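Local coordinates for protein L-threonine-O-3-phosphate decarboxylase (Porphyromonas gingivalis, PDB 3FKD) that probably uses pyridoxal 5'-phosphate to decarboxylate L-threonine O-3-phosphate, on the fold of the class I and II aminotransferases, at residues 101-106 and 113-118; 117-122 and 271-276; 139-144 and 308-313; 258-263 and 278-283; 287-292 and 304-309. All coordinates share one frame; numbering follows the deposited sequence.

Contact 1 of 5, residues 101-106 and 113-118; sequences EYEDAC and VCFYPS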
# COMPACT_ATOMS: atom_id res chain seq x y z
N GLU A 101 1.30 8.58 13.71
CA GLU A 101 1.71 8.58 12.33
C GLU A 101 1.96 9.95 11.72
O GLU A 101 2.69 10.04 10.74
CB GLU A 101 0.74 7.73 11.51
CG GLU A 101 0.64 6.28 12.05
CD GLU A 101 1.94 5.53 11.92
OE1 GLU A 101 2.73 5.83 10.98
OE2 GLU A 101 2.18 4.63 12.76
N TYR A 102 1.37 11.02 12.25
CA TYR A 102 1.76 12.34 11.78
C TYR A 102 3.23 12.55 12.13
O TYR A 102 4.03 12.96 11.29
CB TYR A 102 0.92 13.49 12.35
CG TYR A 102 -0.56 13.22 12.45
CD1 TYR A 102 -1.23 12.43 11.48
CD2 TYR A 102 -1.30 13.75 13.52
CE1 TYR A 102 -2.60 12.19 11.59
CE2 TYR A 102 -2.66 13.51 13.64
CZ TYR A 102 -3.32 12.72 12.68
OH TYR A 102 -4.67 12.49 12.81
N GLU A 103 3.57 12.22 13.38
CA GLU A 103 4.93 12.37 13.84
C GLU A 103 5.90 11.52 13.00
O GLU A 103 6.89 12.03 12.49
CB GLU A 103 5.07 12.01 15.31
CG GLU A 103 6.20 12.75 15.99
CD GLU A 103 6.57 12.15 17.36
OE1 GLU A 103 5.68 12.00 18.23
OE2 GLU A 103 7.78 11.85 17.58
N ASP A 104 5.61 10.22 12.88
CA ASP A 104 6.50 9.29 12.22
C ASP A 104 6.76 9.75 10.81
O ASP A 104 7.89 9.69 10.36
CB ASP A 104 5.95 7.87 12.21
CG ASP A 104 5.74 7.31 13.60
OD1 ASP A 104 6.48 7.73 14.53
OD2 ASP A 104 4.83 6.46 13.77
N ALA A 105 5.71 10.23 10.14
CA ALA A 105 5.88 10.76 8.78
C ALA A 105 6.85 11.92 8.72
O ALA A 105 7.78 11.93 7.91
CB ALA A 105 4.54 11.16 8.17
N CYS A 106 6.58 12.91 9.56
CA CYS A 106 7.36 14.13 9.64
C CYS A 106 8.82 13.83 9.97
O CYS A 106 9.72 14.52 9.51
CB CYS A 106 6.76 15.05 10.70
SG CYS A 106 5.41 16.11 10.12
N VAL A 113 9.94 19.26 13.96
CA VAL A 113 8.65 19.07 14.59
C VAL A 113 8.42 19.80 15.95
O VAL A 113 9.08 19.52 16.95
CB VAL A 113 8.31 17.54 14.70
CG1 VAL A 113 6.95 17.33 15.35
CG2 VAL A 113 8.29 16.91 13.33
N CYS A 114 7.47 20.73 15.95
CA CYS A 114 7.01 21.42 17.14
C CYS A 114 5.75 20.81 17.75
O CYS A 114 4.73 20.59 17.06
CB CYS A 114 6.66 22.86 16.79
SG CYS A 114 8.03 23.85 16.30
N PHE A 115 5.76 20.59 19.06
CA PHE A 115 4.56 20.06 19.67
C PHE A 115 3.68 21.14 20.29
O PHE A 115 4.08 22.29 20.45
CB PHE A 115 4.90 18.92 20.61
CG PHE A 115 5.46 17.74 19.90
CD1 PHE A 115 4.62 16.86 19.22
CD2 PHE A 115 6.83 17.51 19.88
CE1 PHE A 115 5.10 15.78 18.56
CE2 PHE A 115 7.33 16.44 19.20
CZ PHE A 115 6.46 15.57 18.52
N TYR A 116 2.44 20.76 20.58
CA TYR A 116 1.46 21.69 21.10
C TYR A 116 0.24 20.93 21.62
O TYR A 116 -0.25 20.01 20.96
CB TYR A 116 1.06 22.70 20.02
CG TYR A 116 0.31 23.85 20.62
CD1 TYR A 116 -1.08 23.80 20.74
CD2 TYR A 116 0.99 24.96 21.14
CE1 TYR A 116 -1.78 24.85 21.35
CE2 TYR A 116 0.31 26.01 21.73
CZ TYR A 116 -1.08 25.95 21.83
OH TYR A 116 -1.76 26.98 22.41
N PRO A 117 -0.24 21.31 22.80
CA PRO A 117 -1.30 20.58 23.52
C PRO A 117 -2.68 20.70 22.86
O PRO A 117 -3.16 21.81 22.67
CB PRO A 117 -1.32 21.25 24.89
CG PRO A 117 -0.12 22.13 24.97
CD PRO A 117 0.19 22.51 23.53
N SER A 118 -3.29 19.58 22.51
CA SER A 118 -4.60 19.62 21.86
C SER A 118 -5.70 20.24 22.74
O SER A 118 -6.68 20.80 22.23
CB SER A 118 -5.02 18.24 21.35
OG SER A 118 -4.97 17.26 22.36

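Contact 2 of 5, residues 117-122 and 271-276; sequences PSNEDI and EVHPSG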
# COMPACT_ATOMS: atom_id res chain seq x y z
N PRO A 117 -0.24 21.31 22.80
CA PRO A 117 -1.30 20.58 23.52
C PRO A 117 -2.68 20.70 22.86
O PRO A 117 -3.16 21.81 22.67
CB PRO A 117 -1.32 21.25 24.89
CG PRO A 117 -0.12 22.13 24.97
CD PRO A 117 0.19 22.51 23.53
N SER A 118 -3.29 19.58 22.51
CA SER A 118 -4.60 19.62 21.86
C SER A 118 -5.70 20.24 22.74
O SER A 118 -6.68 20.80 22.23
CB SER A 118 -5.02 18.24 21.35
OG SER A 118 -4.97 17.26 22.36
N ASN A 119 -5.57 20.17 24.06
CA ASN A 119 -6.64 20.78 24.85
C ASN A 119 -6.32 22.15 25.41
O ASN A 119 -6.78 22.56 26.46
CB ASN A 119 -7.25 19.82 25.86
CG ASN A 119 -8.35 18.96 25.22
OD1 ASN A 119 -9.32 19.49 24.64
ND2 ASN A 119 -8.19 17.63 25.30
N GLU A 120 -5.50 22.85 24.64
CA GLU A 120 -5.26 24.26 24.83
C GLU A 120 -5.52 24.78 23.43
O GLU A 120 -5.58 24.01 22.48
CB GLU A 120 -3.84 24.45 25.36
CG GLU A 120 -3.56 23.38 26.46
CD GLU A 120 -2.38 23.68 27.37
OE1 GLU A 120 -1.70 24.72 27.15
OE2 GLU A 120 -2.11 22.86 28.30
N ASP A 121 -5.80 26.07 23.31
CA ASP A 121 -6.41 26.53 22.08
C ASP A 121 -5.33 26.65 21.03
O ASP A 121 -4.42 27.47 21.17
CB ASP A 121 -7.09 27.88 22.29
CG ASP A 121 -7.73 28.41 21.03
OD1 ASP A 121 -7.73 27.70 20.01
OD2 ASP A 121 -8.24 29.56 21.07
N ILE A 122 -5.42 25.83 20.00
CA ILE A 122 -4.43 25.86 18.95
C ILE A 122 -4.45 27.19 18.19
O ILE A 122 -3.46 27.58 17.56
CB ILE A 122 -4.61 24.66 18.02
CG1 ILE A 122 -6.09 24.45 17.73
CG2 ILE A 122 -4.08 23.40 18.70
CD1 ILE A 122 -6.71 25.48 16.82
N GLU A 271 -10.92 8.45 36.30
CA GLU A 271 -11.38 9.72 35.79
C GLU A 271 -11.48 9.65 34.25
O GLU A 271 -10.53 9.25 33.58
CB GLU A 271 -10.36 10.78 36.24
CG GLU A 271 -10.35 12.05 35.42
CD GLU A 271 -9.45 13.13 36.03
OE1 GLU A 271 -8.19 12.95 36.05
OE2 GLU A 271 -10.00 14.17 36.47
N VAL A 272 -12.62 10.03 33.68
CA VAL A 272 -12.72 10.06 32.22
C VAL A 272 -12.56 11.45 31.62
O VAL A 272 -13.37 12.35 31.88
CB VAL A 272 -14.03 9.41 31.70
CG1 VAL A 272 -14.33 9.84 30.29
CG2 VAL A 272 -13.92 7.90 31.74
N HIS A 273 -11.51 11.63 30.82
CA HIS A 273 -11.28 12.91 30.13
C HIS A 273 -12.45 13.26 29.20
O HIS A 273 -12.85 12.43 28.37
CB HIS A 273 -9.97 12.87 29.35
CG HIS A 273 -9.56 14.21 28.80
ND1 HIS A 273 -10.25 14.83 27.77
CD2 HIS A 273 -8.55 15.05 29.14
CE1 HIS A 273 -9.68 15.99 27.51
NE2 HIS A 273 -8.65 16.15 28.32
N PRO A 274 -13.03 14.46 29.34
CA PRO A 274 -14.16 14.84 28.47
C PRO A 274 -13.90 14.58 26.99
O PRO A 274 -12.77 14.77 26.53
CB PRO A 274 -14.30 16.34 28.73
CG PRO A 274 -13.99 16.45 30.19
CD PRO A 274 -12.82 15.47 30.39
N SER A 275 -14.94 14.19 26.25
CA SER A 275 -14.74 13.87 24.85
C SER A 275 -15.84 14.36 23.93
O SER A 275 -16.98 14.29 24.27
CB SER A 275 -14.64 12.35 24.69
OG SER A 275 -14.30 12.04 23.35
N GLY A 276 -15.49 14.80 22.72
CA GLY A 276 -16.54 15.14 21.77
C GLY A 276 -16.96 14.06 20.77
O GLY A 276 -17.64 14.35 19.78

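Contact 3 of 5, residues 139-144 and 308-313; sequences NNPDGR and SNFRGL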
# COMPACT_ATOMS: atom_id res chain seq x y z
N ASN A 139 -10.34 14.58 17.50
CA ASN A 139 -9.00 14.03 17.66
C ASN A 139 -8.92 12.63 18.27
O ASN A 139 -9.65 12.32 19.18
CB ASN A 139 -8.14 15.00 18.47
CG ASN A 139 -6.68 14.63 18.49
OD1 ASN A 139 -6.05 14.46 17.44
ND2 ASN A 139 -6.12 14.51 19.68
N ASN A 140 -8.04 11.80 17.75
CA ASN A 140 -7.60 10.53 18.33
C ASN A 140 -6.35 10.85 19.17
O ASN A 140 -5.40 11.34 18.64
CB ASN A 140 -7.23 9.61 17.13
CG ASN A 140 -6.50 8.34 17.52
OD1 ASN A 140 -6.65 7.81 18.62
ND2 ASN A 140 -5.72 7.81 16.58
N PRO A 141 -6.35 10.55 20.49
CA PRO A 141 -7.26 9.71 21.28
C PRO A 141 -8.23 10.53 22.13
O PRO A 141 -9.12 9.95 22.74
CB PRO A 141 -6.28 8.99 22.22
CG PRO A 141 -5.01 9.87 22.25
CD PRO A 141 -5.29 11.07 21.38
N ASP A 142 -8.03 11.84 22.17
CA ASP A 142 -8.68 12.84 23.02
C ASP A 142 -10.17 13.02 22.81
O ASP A 142 -10.91 13.31 23.75
CB ASP A 142 -8.12 14.20 22.63
CG ASP A 142 -7.18 14.69 23.60
OD1 ASP A 142 -7.12 14.03 24.65
OD2 ASP A 142 -6.49 15.69 23.32
N GLY A 143 -10.55 12.98 21.54
CA GLY A 143 -11.88 13.38 21.12
C GLY A 143 -12.00 14.88 21.08
O GLY A 143 -13.11 15.41 21.05
N ARG A 144 -10.89 15.60 21.12
CA ARG A 144 -10.95 17.05 21.12
C ARG A 144 -11.60 17.48 19.83
O ARG A 144 -11.28 16.97 18.78
CB ARG A 144 -9.56 17.66 21.26
CG ARG A 144 -9.56 19.16 21.40
CD ARG A 144 -9.45 19.91 20.05
NE ARG A 144 -8.65 19.21 19.03
CZ ARG A 144 -7.36 19.42 18.77
NH1 ARG A 144 -6.68 20.32 19.48
NH2 ARG A 144 -6.74 18.73 17.80
N SER A 308 -0.44 4.59 26.79
CA SER A 308 0.88 5.03 27.28
C SER A 308 1.82 5.55 26.18
O SER A 308 2.60 6.46 26.41
CB SER A 308 1.59 3.91 28.06
N ASN A 309 1.73 4.98 24.97
CA ASN A 309 2.68 5.33 23.92
C ASN A 309 2.32 6.58 23.12
O ASN A 309 2.93 6.86 22.10
CB ASN A 309 2.99 4.14 23.00
CG ASN A 309 1.80 3.75 22.09
OD1 ASN A 309 0.64 4.15 22.29
ND2 ASN A 309 2.11 2.95 21.08
N PHE A 310 1.29 7.30 23.56
CA PHE A 310 0.95 8.57 22.95
C PHE A 310 1.83 9.66 23.58
O PHE A 310 1.98 9.73 24.79
CB PHE A 310 -0.54 8.92 23.18
CG PHE A 310 -1.48 8.37 22.11
CD1 PHE A 310 -1.60 8.99 20.87
CD2 PHE A 310 -2.25 7.24 22.35
CE1 PHE A 310 -2.47 8.51 19.92
CE2 PHE A 310 -3.08 6.73 21.35
CZ PHE A 310 -3.19 7.38 20.15
N ARG A 311 2.42 10.49 22.73
CA ARG A 311 3.12 11.65 23.21
C ARG A 311 2.24 12.49 24.12
O ARG A 311 1.13 12.92 23.74
CB ARG A 311 3.59 12.49 22.04
CG ARG A 311 5.08 12.75 22.09
CD ARG A 311 5.41 14.12 21.52
NE ARG A 311 6.74 14.25 20.92
CZ ARG A 311 7.60 13.25 20.70
NH1 ARG A 311 7.31 12.00 21.05
NH2 ARG A 311 8.78 13.52 20.12
N GLY A 312 2.70 12.70 25.35
CA GLY A 312 1.92 13.51 26.28
C GLY A 312 1.00 12.76 27.22
O GLY A 312 0.25 13.40 27.99
N LEU A 313 1.05 11.43 27.19
CA LEU A 313 0.33 10.60 28.15
C LEU A 313 1.30 9.62 28.80
O LEU A 313 2.25 9.20 28.17
CB LEU A 313 -0.81 9.83 27.47
CG LEU A 313 -1.70 10.62 26.51
CD1 LEU A 313 -2.76 9.72 25.93
CD2 LEU A 313 -2.30 11.84 27.22

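Contact 4 of 5, residues 258-263 and 278-283; sequences VDFITA and TFFLLR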
# COMPACT_ATOMS: atom_id res chain seq x y z
N VAL A 258 -22.40 8.79 26.33
CA VAL A 258 -22.74 9.55 27.50
C VAL A 258 -23.11 8.60 28.64
O VAL A 258 -22.54 8.69 29.71
CB VAL A 258 -23.87 10.54 27.19
CG1 VAL A 258 -24.43 11.14 28.48
CG2 VAL A 258 -23.39 11.59 26.21
N ASP A 259 -24.04 7.65 28.42
CA ASP A 259 -24.36 6.66 29.46
C ASP A 259 -23.14 5.85 29.89
O ASP A 259 -23.09 5.34 31.00
CB ASP A 259 -25.45 5.67 29.06
CG ASP A 259 -26.68 6.31 28.47
OD1 ASP A 259 -26.88 7.54 28.61
OD2 ASP A 259 -27.45 5.55 27.84
N PHE A 260 -22.16 5.71 28.99
CA PHE A 260 -20.94 4.98 29.32
C PHE A 260 -20.02 5.83 30.21
O PHE A 260 -19.52 5.34 31.22
CB PHE A 260 -20.23 4.55 28.04
CG PHE A 260 -19.18 3.47 28.24
CD1 PHE A 260 -19.10 2.74 29.40
CD2 PHE A 260 -18.31 3.16 27.21
CE1 PHE A 260 -18.16 1.75 29.56
CE2 PHE A 260 -17.39 2.17 27.37
CZ PHE A 260 -17.31 1.47 28.56
N ILE A 261 -19.83 7.10 29.84
CA ILE A 261 -18.93 7.99 30.57
C ILE A 261 -19.41 8.34 31.97
O ILE A 261 -18.62 8.46 32.91
CB ILE A 261 -18.62 9.27 29.76
CG1 ILE A 261 -17.81 8.89 28.49
CG2 ILE A 261 -17.84 10.25 30.62
CD1 ILE A 261 -17.48 10.05 27.54
N THR A 262 -20.73 8.49 32.11
CA THR A 262 -21.40 8.74 33.37
C THR A 262 -21.15 7.61 34.35
O THR A 262 -20.75 7.83 35.51
CB THR A 262 -22.91 8.83 33.14
OG1 THR A 262 -23.21 9.94 32.28
CG2 THR A 262 -23.64 8.97 34.47
N ALA A 263 -21.44 6.40 33.91
CA ALA A 263 -21.16 5.25 34.74
C ALA A 263 -19.67 5.20 35.08
O ALA A 263 -19.32 4.99 36.24
CB ALA A 263 -21.61 3.97 34.10
N THR A 278 -17.12 9.33 20.01
CA THR A 278 -17.50 8.04 20.59
C THR A 278 -16.36 7.19 21.18
O THR A 278 -16.59 6.08 21.68
CB THR A 278 -18.26 7.22 19.59
OG1 THR A 278 -17.43 7.08 18.45
CG2 THR A 278 -19.50 7.95 19.14
N PHE A 279 -15.15 7.70 21.13
CA PHE A 279 -14.09 7.12 21.95
C PHE A 279 -13.51 8.23 22.85
O PHE A 279 -13.75 9.41 22.60
CB PHE A 279 -12.99 6.52 21.06
CG PHE A 279 -12.46 7.48 20.04
CD1 PHE A 279 -11.47 8.37 20.37
CD2 PHE A 279 -12.99 7.50 18.75
CE1 PHE A 279 -11.01 9.27 19.44
CE2 PHE A 279 -12.53 8.39 17.81
CZ PHE A 279 -11.54 9.26 18.13
N PHE A 280 -12.73 7.85 23.86
CA PHE A 280 -12.30 8.80 24.91
C PHE A 280 -11.12 8.24 25.71
O PHE A 280 -10.90 7.04 25.76
CB PHE A 280 -13.49 9.14 25.87
CG PHE A 280 -14.18 7.93 26.41
CD1 PHE A 280 -13.65 7.26 27.51
CD2 PHE A 280 -15.29 7.40 25.78
CE1 PHE A 280 -14.24 6.12 27.99
CE2 PHE A 280 -15.87 6.24 26.24
CZ PHE A 280 -15.35 5.61 27.38
N LEU A 281 -10.38 9.11 26.37
CA LEU A 281 -9.35 8.71 27.33
C LEU A 281 -9.95 8.49 28.77
O LEU A 281 -10.77 9.27 29.26
CB LEU A 281 -8.26 9.79 27.33
CG LEU A 281 -6.92 9.73 26.58
CD1 LEU A 281 -6.74 8.65 25.55
CD2 LEU A 281 -6.60 11.08 25.98
N LEU A 282 -9.58 7.40 29.43
CA LEU A 282 -9.73 7.38 30.87
C LEU A 282 -8.39 7.24 31.63
O LEU A 282 -7.45 6.56 31.18
CB LEU A 282 -10.81 6.39 31.33
CG LEU A 282 -10.59 4.93 31.70
CD1 LEU A 282 -9.36 4.68 32.62
CD2 LEU A 282 -11.88 4.45 32.37
N ARG A 283 -8.32 7.91 32.78
CA ARG A 283 -7.14 7.89 33.64
C ARG A 283 -7.36 7.04 34.88
O ARG A 283 -8.35 7.22 35.59
CB ARG A 283 -6.80 9.31 34.09
CG ARG A 283 -5.33 9.55 34.35
CD ARG A 283 -5.14 10.89 35.03
NE ARG A 283 -3.91 11.52 34.58
CZ ARG A 283 -2.82 11.66 35.32
NH1 ARG A 283 -1.74 12.24 34.83
NH2 ARG A 283 -2.83 11.21 36.57

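Contact 5 of 5, residues 287-292 and 304-309; sequences GTAAEL and IRDASN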
# COMPACT_ATOMS: atom_id res chain seq x y z
N GLY A 287 -2.76 2.26 39.53
CA GLY A 287 -2.77 1.16 38.59
C GLY A 287 -2.24 1.69 37.26
O GLY A 287 -2.25 2.89 37.02
N THR A 288 -1.75 0.80 36.41
CA THR A 288 -1.25 1.25 35.12
C THR A 288 -2.12 0.68 34.01
O THR A 288 -2.84 -0.30 34.21
CB THR A 288 0.21 0.82 34.86
OG1 THR A 288 0.35 -0.58 35.14
CG2 THR A 288 1.19 1.61 35.71
N ALA A 289 -2.03 1.32 32.85
CA ALA A 289 -2.70 0.89 31.65
C ALA A 289 -2.28 -0.54 31.27
O ALA A 289 -3.13 -1.39 31.01
CB ALA A 289 -2.38 1.83 30.55
N ALA A 290 -0.99 -0.80 31.23
CA ALA A 290 -0.50 -2.16 31.04
C ALA A 290 -1.20 -3.12 32.00
O ALA A 290 -1.77 -4.13 31.57
CB ALA A 290 1.01 -2.25 31.20
N GLU A 291 -1.17 -2.80 33.29
CA GLU A 291 -1.88 -3.63 34.28
C GLU A 291 -3.36 -3.85 33.94
O GLU A 291 -3.82 -4.97 33.90
CB GLU A 291 -1.78 -3.03 35.68
CG GLU A 291 -0.48 -3.30 36.40
CD GLU A 291 -0.36 -2.48 37.70
OE1 GLU A 291 -1.43 -2.10 38.27
OE2 GLU A 291 0.78 -2.21 38.15
N LEU A 292 -4.08 -2.76 33.70
CA LEU A 292 -5.51 -2.84 33.40
C LEU A 292 -5.81 -3.70 32.17
O LEU A 292 -6.76 -4.50 32.20
CB LEU A 292 -6.13 -1.45 33.23
CG LEU A 292 -7.66 -1.39 33.10
CD1 LEU A 292 -8.40 -2.11 34.25
CD2 LEU A 292 -8.13 0.05 33.02
N ILE A 304 -8.64 -3.49 25.45
CA ILE A 304 -8.58 -2.04 25.59
C ILE A 304 -7.28 -1.54 24.99
O ILE A 304 -6.34 -2.31 24.86
CB ILE A 304 -8.66 -1.60 27.08
CG1 ILE A 304 -7.37 -1.95 27.81
CG2 ILE A 304 -9.75 -2.32 27.75
CD1 ILE A 304 -7.33 -1.47 29.19
N ARG A 305 -7.22 -0.26 24.61
CA ARG A 305 -5.99 0.37 24.17
C ARG A 305 -5.16 1.04 25.29
O ARG A 305 -5.49 2.10 25.80
CB ARG A 305 -6.31 1.38 23.06
CG ARG A 305 -5.15 2.24 22.59
CD ARG A 305 -4.14 1.49 21.73
NE ARG A 305 -3.59 2.34 20.65
CZ ARG A 305 -2.46 3.03 20.77
NH1 ARG A 305 -1.75 2.96 21.89
NH2 ARG A 305 -2.04 3.78 19.77
N ASP A 306 -4.06 0.40 25.66
CA ASP A 306 -3.03 1.09 26.44
C ASP A 306 -2.59 2.36 25.68
O ASP A 306 -1.96 2.29 24.60
CB ASP A 306 -1.84 0.17 26.68
CG ASP A 306 -0.78 0.79 27.60
OD1 ASP A 306 -0.61 2.04 27.62
OD2 ASP A 306 -0.12 -0.00 28.30
N ALA A 307 -2.94 3.51 26.23
CA ALA A 307 -2.60 4.78 25.61
C ALA A 307 -1.21 5.36 26.02
O ALA A 307 -0.85 6.46 25.62
CB ALA A 307 -3.70 5.79 25.89
N SER A 308 -0.44 4.59 26.79
CA SER A 308 0.88 5.03 27.28
C SER A 308 1.82 5.55 26.18
O SER A 308 2.60 6.46 26.41
CB SER A 308 1.59 3.91 28.06
N ASN A 309 1.73 4.98 24.97
CA ASN A 309 2.68 5.33 23.92
C ASN A 309 2.32 6.58 23.12
O ASN A 309 2.93 6.86 22.10
CB ASN A 309 2.99 4.14 23.00
CG ASN A 309 1.80 3.75 22.09
OD1 ASN A 309 0.64 4.15 22.29
ND2 ASN A 309 2.11 2.95 21.08

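Contact 1 of 5, residues 101-106 and 113-118
E103 reaches from helix 100-108 to the rim of the F115 ring. Its carboxylate carbon CD lies 3.6 Å from F115 CZ, near the ring plane, and CG meets the same edge, with E103 CG 3.8 Å from F115 CZ. The carboxylate is turned 76° from the ring, and the two side chains cross at about a right angle. One helical turn further on, C106 CB packs against V113 CG2 at 3.6 Å, a small apolar contact where the backbones come closest.

E103 gets there because CG swings away from its own backbone N (chi1 -152°) and the chain runs out extended. F115 is steadied from within its own strand by V113 CG1, which lies over one ring face, offset toward the rim. V113 thus serves both residues, one methyl on C106 and the other on F115.

The helix and strand belong to a beta-alpha-beta unit, strand 91-96, helix 100-108, strand 112-117, whose last strand lies at one edge of the seven-stranded sheet. Further out, R311 forms a salt bridge with E103 OE2, tying the carboxylate to a loop of the C-terminal part. On the buried side of the helix, Y102 OH is hydrogen-bonded to D166 OD2 at the end of strand 162-166; in relatives of this fold an aspartate at such a position usually faces the pyridine nitrogen of the cofactor.

Contact 2 of 5, residues 117-122 and 271-276
The imidazole of H273 is carried out toward N119 by a first torsion of -171°, which sends CG away from the backbone N, while N119 extends its amide to meet it from the opposite direction. N119 ND2 meets the CE1-NE2 side of the imidazole. It lies 3.1 Å from H273 CE1, a short approach, and N119 ND2 is 3.4 Å from H273 NE2. The amide and ring planes are 29° apart, and ND2 comes in obliquely, over neither a clear face nor a clear edge. Although ND2 and NE2 are near, the angle is too poor for a hydrogen bond, so the pair is a close polar contact and not a hydrogen bond.

Each partner is also held within its own segment. H273 ND1 donates to P274 O at 2.8 Å, with an N-H...O angle of 148° and the acceptor close to the ring plane; this bond restrains the ring's rotation, with its CE1-NE2 side toward N119. On the other side, N119 occupies the third position of a type I beta turn from P117 to E120, closed by E120 N to P117 O at 3.2 Å. N119 also packs on D142 and R144, and S118 OG is hydrogen-bonded to I96 O.

H273 N is hydrogen-bonded to L281 O of strand 279-284, so the contact links the turn that ends strand 112-117 of the seven-stranded sheet to the region of edge strand 270-272 in the five-stranded sheet. It is a small surface bridge between the two sheets of the aminotransferase class I and II fold.

Contact 3 of 5, residues 139-144 and 308-313
P141 lies over one face of the F310 ring, its CG 3.5 Å from the ring centroid and only 3° off the normal. This is a CH-pi contact, so well centred that P141 CG is about equally far from all six ring carbons. F310 CG lies opposite its own carbonyl carbon and beside the backbone N, which carries the ring to P141. N140 approaches the same ring obliquely, with OD1 3.8 Å from F310 CZ and its amide plane turned 82° from the ring.

Segment 139-144 has the Asn-Pro-x-Gly sequence of the aminotransferase fold, and the bond between N140 and P141 is cis, as in relatives, where this asparagine usually lies beside the cofactor. N140 OD1 accepts a weak hydrogen bond from R319, a residue that also packs on P141 and F310. Since N140 and P141 are consecutive, F310 touches both halves of the cis unit, and the loop after strand 302-306 is thereby joined to the loop after strand 132-136.

L313 adds a looser apolar touch, its CD1 4.3 Å from P141 CG. F310 and L313 are the two ends of a type II beta turn; G312 takes its positive phi of 94°, and L313 N closes the turn on F310 O at 3.1 Å.

Contact 4 of 5, residues 258-263 and 278-283
F260 and F280 form an offset edge-to-face aromatic pair: the edge of the F280 ring is directed to the face of F260, with planes 79° apart and centroids separated by 5.7 Å. The touching corner is F260 CD2 against F280 CZ at 3.8 Å. The pair joins helix 250-266 to strand 279-284, a layer of helix against the five-stranded sheet of the aminotransferase class I and II fold.

I261 meets F280 differently. The two side chains run antiparallel past one another, and I261 lies over one ring face, its CG1 4.0 Å from the F280 centroid and 15° off the normal. The chain continues extended from there, so I261 CD1 also rests on the ring, 3.9 Å from F280 CD2. F280 thus meets two consecutive helix residues, F260 at its rim and I261 on one face, which restrain how its ring is turned. Its first torsion of 52° places CG between the backbone N and the carbonyl carbon, from where the ring projects to the helix.

The pair belongs to a larger apolar cluster. F260 makes a second edge-to-face pair with F331 of helix 325-339, I320 of the adjoining strand touches both phenylalanines, and V272 packs on I261 and F280. F279, the residue before, points away from the helix and pairs with Y169.

Within the helix, V258 O accepts twice from T262: from the backbone N at 3.0 Å, and from OG1 at 2.9 Å, the hydroxyl oxygen standing above the carbonyl plane.

Contact 5 of 5, residues 287-292 and 304-309
An Asx turn at D306 lies against the first turn of helix 289-298, which opens with a capping box. A289 CB touches D306 OD1 at 3.4 Å, and the other carboxylate oxygen, D306 OD2, comes within 3.2 Å of A290 N. That approach has too poor an angle for a hydrogen bond; even so, a carboxylate at a helix N-terminus would probably be stabilised by the local dipoles. With chi1 at -175°, D306 projects its carboxylate to the helix, while OD1 accepts from S308 N at 2.7 Å, nearly along its C-O axis. This bond makes the Asx turn and holds the carboxylate's rotation.

The elements form a split beta-alpha-beta unit: strands 279-284 and 302-306 run parallel in the five-stranded sheet with strand 317-321 between them, and helix 289-298 makes the connection. The buried side of the contact is apolar. L292 CG meets I304 CD1 at 3.9 Å, the side chains crossing at about a right angle, and L335, F338 and F331 of helix 325-339 close over them.

In the capping box, T288 OG1 accepts from E291 N at 3.3 Å, and E291 OE1 takes a weak bond from T288 N. Just before the turn, R305 NH1 donates to D306 O at 2.8 Å and to N309 OD1 at 2.7 Å, both acceptors close to the guanidinium plane, and the two bonds hold the guanidinium against the turn.

How the contacts relate
Contacts 3, 4 and 5 are buried, contact 1 is partly so, and contact 2 lies at the surface. Contacts 1, 4 and 5 each set a helix against a strand: contact 1 at the border of the seven-stranded sheet, contacts 4 and 5 on the five-stranded one. Contacts 2 and 3 instead bridge the two sheets through loops, one by a polar contact without a hydrogen bond and the other by a proline CH-pi contact on a ring. Contact 4 is wholly apolar, whereas contact 5 mixes a carboxylate with aliphatic packing. A backbone bond from G276 N to G143 O joins contact 2 to contact 3, and L281 packs on both P141 and A307, linking contact 4 to contacts 3 and 5.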